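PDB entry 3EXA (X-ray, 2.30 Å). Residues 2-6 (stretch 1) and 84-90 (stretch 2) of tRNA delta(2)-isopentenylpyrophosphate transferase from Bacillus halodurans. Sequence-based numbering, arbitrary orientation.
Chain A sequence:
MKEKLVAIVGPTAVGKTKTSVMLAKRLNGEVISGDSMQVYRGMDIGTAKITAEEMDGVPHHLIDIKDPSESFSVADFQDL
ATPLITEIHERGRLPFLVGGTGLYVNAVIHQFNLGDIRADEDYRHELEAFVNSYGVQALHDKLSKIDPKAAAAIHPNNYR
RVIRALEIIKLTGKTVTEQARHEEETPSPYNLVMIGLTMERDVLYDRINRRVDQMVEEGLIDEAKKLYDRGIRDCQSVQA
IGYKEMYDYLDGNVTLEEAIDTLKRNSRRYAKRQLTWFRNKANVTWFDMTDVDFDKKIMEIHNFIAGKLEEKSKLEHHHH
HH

Stretch 1 2-6: KEKLV
Stretch 2 (84-90) LITEIHE

Stretch 2 is helical from Leu 84 onward, continuing a helix that begins earlier in the chain. Phi runs from -60° at Ile 85 to -74° at His 89, and psi from -41° at Thr 86 to -26° at Glu 90; two i to i+4 bonds confirm the winding: Ile 88 N to Leu 84 O at 2.9 Å and His 89 N to Ile 85 O at 3.1 Å. Stretch 1 is extended. Glu 3 (-66/137), Lys 4 (-88/139), Leu 5 (-145/122) and Val 6 (-101/130) keep psi between 122° and 139°, and Lys 4 through Val 6 belong to a strand that continues later in the chain. The register fixes the direction: Glu 3 CA lies 7.4 Å from His 89 CA, and Leu 5 CA lies 7.7 Å from Ile 85 CA. Sequence number thus rises along one stretch as it falls along the other, so the two segments run in opposite senses, though obliquely to each other, with one helical turn matched to two extended residues. Together they bury 297 Å².

The best-defined polar contact joins a side chain to the backbone. His 89 points its CA-to-CB bond toward stretch 1, and chi1 of -89° (m) with chi2 of -67° brings NE2 to 2.7 Å from Lys 4 O. NE2 donates this hydrogen bond, with an N-H...O angle of 150°; the acceptor sits at the ring edge, near its plane, where a ring N-H can reach it. Glu 3 CB approaches the same ring obliquely, 3.8 Å from His 89 NE2. Lys 4 adds a side-chain contact, CB to His 89 CE1 at 3.9 Å, but its CA-to-CB bond points sideways, and an m, t, t, t chain leads its end away from the helix.

Glu 3 also points toward the helix. Its chi values of -81° (m), 176° (t) and 40° extend the carboxylate to the turn holding Ile 85 and Thr 86. Glu 3 OE1 comes within 3.0 Å of Ile 85 CG2, a tight approach of an oxygen to a methyl group. Glu 3 OE2 lies 3.3 Å from Thr 86 OG1, whose chi1 is -55° (m). A water stands near both residues: it donates to Glu 3 OE1 at 2.9 Å and lies 3.3 Å from Thr 86 OG1.

Farther along the strand the contact becomes apolar. Ile 85 (chi1 -75°, m; chi2 171°, t) points toward stretch 1, while Leu 5 (171°, t; 53°, p) points sideways. Their methyls still meet, Leu 5 CD2 to Ile 85 CD1 at 3.7 Å, and both residues are buried.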

# COMPACT_ATOMS: atom_id res chain seq x y z
N LYS A 2 3.71 -22.11 -26.40
CA LYS A 2 3.68 -20.68 -25.95
C LYS A 2 3.37 -19.74 -27.11
O LYS A 2 3.64 -20.05 -28.27
CB LYS A 2 5.04 -20.26 -25.38
CG LYS A 2 5.56 -21.07 -24.21
CD LYS A 2 6.90 -20.49 -23.75
CE LYS A 2 7.49 -21.28 -22.59
NZ LYS A 2 7.80 -22.68 -22.99
N GLU A 3 2.78 -18.59 -26.78
CA GLU A 3 2.48 -17.56 -27.77
C GLU A 3 3.83 -17.02 -28.27
O GLU A 3 4.74 -16.77 -27.47
CB GLU A 3 1.70 -16.40 -27.13
CG GLU A 3 0.21 -16.60 -26.97
CD GLU A 3 -0.46 -15.43 -26.25
OE1 GLU A 3 -0.09 -14.27 -26.53
OE2 GLU A 3 -1.36 -15.66 -25.42
N LYS A 4 3.93 -16.83 -29.58
CA LYS A 4 5.14 -16.33 -30.22
C LYS A 4 5.16 -14.81 -30.27
O LYS A 4 4.15 -14.17 -30.54
CB LYS A 4 5.24 -16.86 -31.65
CG LYS A 4 5.38 -18.36 -31.76
CD LYS A 4 5.42 -18.78 -33.22
CE LYS A 4 5.46 -20.30 -33.34
NZ LYS A 4 5.33 -20.76 -34.76
N LEU A 5 6.33 -14.23 -30.01
CA LEU A 5 6.48 -12.77 -30.02
C LEU A 5 7.84 -12.33 -30.53
O LEU A 5 8.88 -12.71 -29.99
CB LEU A 5 6.28 -12.22 -28.61
CG LEU A 5 6.60 -10.75 -28.39
CD1 LEU A 5 5.86 -9.87 -29.39
CD2 LEU A 5 6.21 -10.41 -26.96
N VAL A 6 7.84 -11.52 -31.59
CA VAL A 6 9.09 -11.01 -32.14
C VAL A 6 9.31 -9.59 -31.64
O VAL A 6 8.40 -8.76 -31.72
CB VAL A 6 9.07 -10.99 -33.69
CG1 VAL A 6 10.39 -10.40 -34.21
CG2 VAL A 6 8.87 -12.39 -34.25
N LEU A 84 -3.38 -7.61 -26.60
CA LEU A 84 -3.25 -7.44 -28.04
C LEU A 84 -2.45 -8.58 -28.67
O LEU A 84 -2.77 -9.02 -29.77
CB LEU A 84 -2.59 -6.10 -28.37
CG LEU A 84 -3.45 -5.14 -29.18
CD1 LEU A 84 -2.76 -3.79 -29.29
CD2 LEU A 84 -3.71 -5.71 -30.56
N ILE A 85 -1.42 -9.04 -27.99
CA ILE A 85 -0.62 -10.14 -28.51
C ILE A 85 -1.50 -11.36 -28.73
O ILE A 85 -1.33 -12.10 -29.70
CB ILE A 85 0.52 -10.47 -27.56
CG1 ILE A 85 1.60 -9.39 -27.67
CG2 ILE A 85 1.08 -11.85 -27.85
CD1 ILE A 85 2.68 -9.50 -26.61
N THR A 86 -2.44 -11.57 -27.81
CA THR A 86 -3.36 -12.69 -27.90
C THR A 86 -4.36 -12.49 -29.04
O THR A 86 -4.66 -13.42 -29.77
CB THR A 86 -4.16 -12.87 -26.59
OG1 THR A 86 -3.25 -13.00 -25.50
CG2 THR A 86 -5.03 -14.13 -26.66
N GLU A 87 -4.85 -11.26 -29.19
CA GLU A 87 -5.81 -10.95 -30.25
C GLU A 87 -5.16 -11.10 -31.63
O GLU A 87 -5.82 -11.44 -32.61
CB GLU A 87 -6.36 -9.53 -30.05
CG GLU A 87 -7.14 -9.34 -28.75
CD GLU A 87 -7.34 -7.87 -28.37
OE1 GLU A 87 -7.80 -7.08 -29.23
OE2 GLU A 87 -7.06 -7.50 -27.21
N ILE A 88 -3.86 -10.83 -31.69
CA ILE A 88 -3.11 -10.96 -32.94
C ILE A 88 -2.92 -12.45 -33.23
O ILE A 88 -2.94 -12.87 -34.40
CB ILE A 88 -1.74 -10.24 -32.82
CG1 ILE A 88 -1.97 -8.73 -32.75
CG2 ILE A 88 -0.83 -10.61 -34.00
CD1 ILE A 88 -0.71 -7.90 -32.53
N HIS A 89 -2.75 -13.26 -32.18
CA HIS A 89 -2.60 -14.70 -32.37
C HIS A 89 -3.92 -15.34 -32.73
O HIS A 89 -3.96 -16.35 -33.43
CB HIS A 89 -2.05 -15.35 -31.11
CG HIS A 89 -0.56 -15.39 -31.06
ND1 HIS A 89 0.19 -16.15 -31.93
CD2 HIS A 89 0.33 -14.72 -30.29
CE1 HIS A 89 1.48 -15.95 -31.69
NE2 HIS A 89 1.58 -15.08 -30.71
N GLU A 90 -5.01 -14.74 -32.25
CA GLU A 90 -6.36 -15.23 -32.54
C GLU A 90 -6.65 -15.05 -34.04
O GLU A 90 -7.47 -15.77 -34.60
CB GLU A 90 -7.40 -14.44 -31.74
CG GLU A 90 -7.18 -14.44 -30.23
CD GLU A 90 -7.95 -15.52 -29.51
OE1 GLU A 90 -7.80 -15.63 -28.28
OE2 GLU A 90 -8.70 -16.27 -30.18
O HOH W 1 -0.22 -11.84 -24.99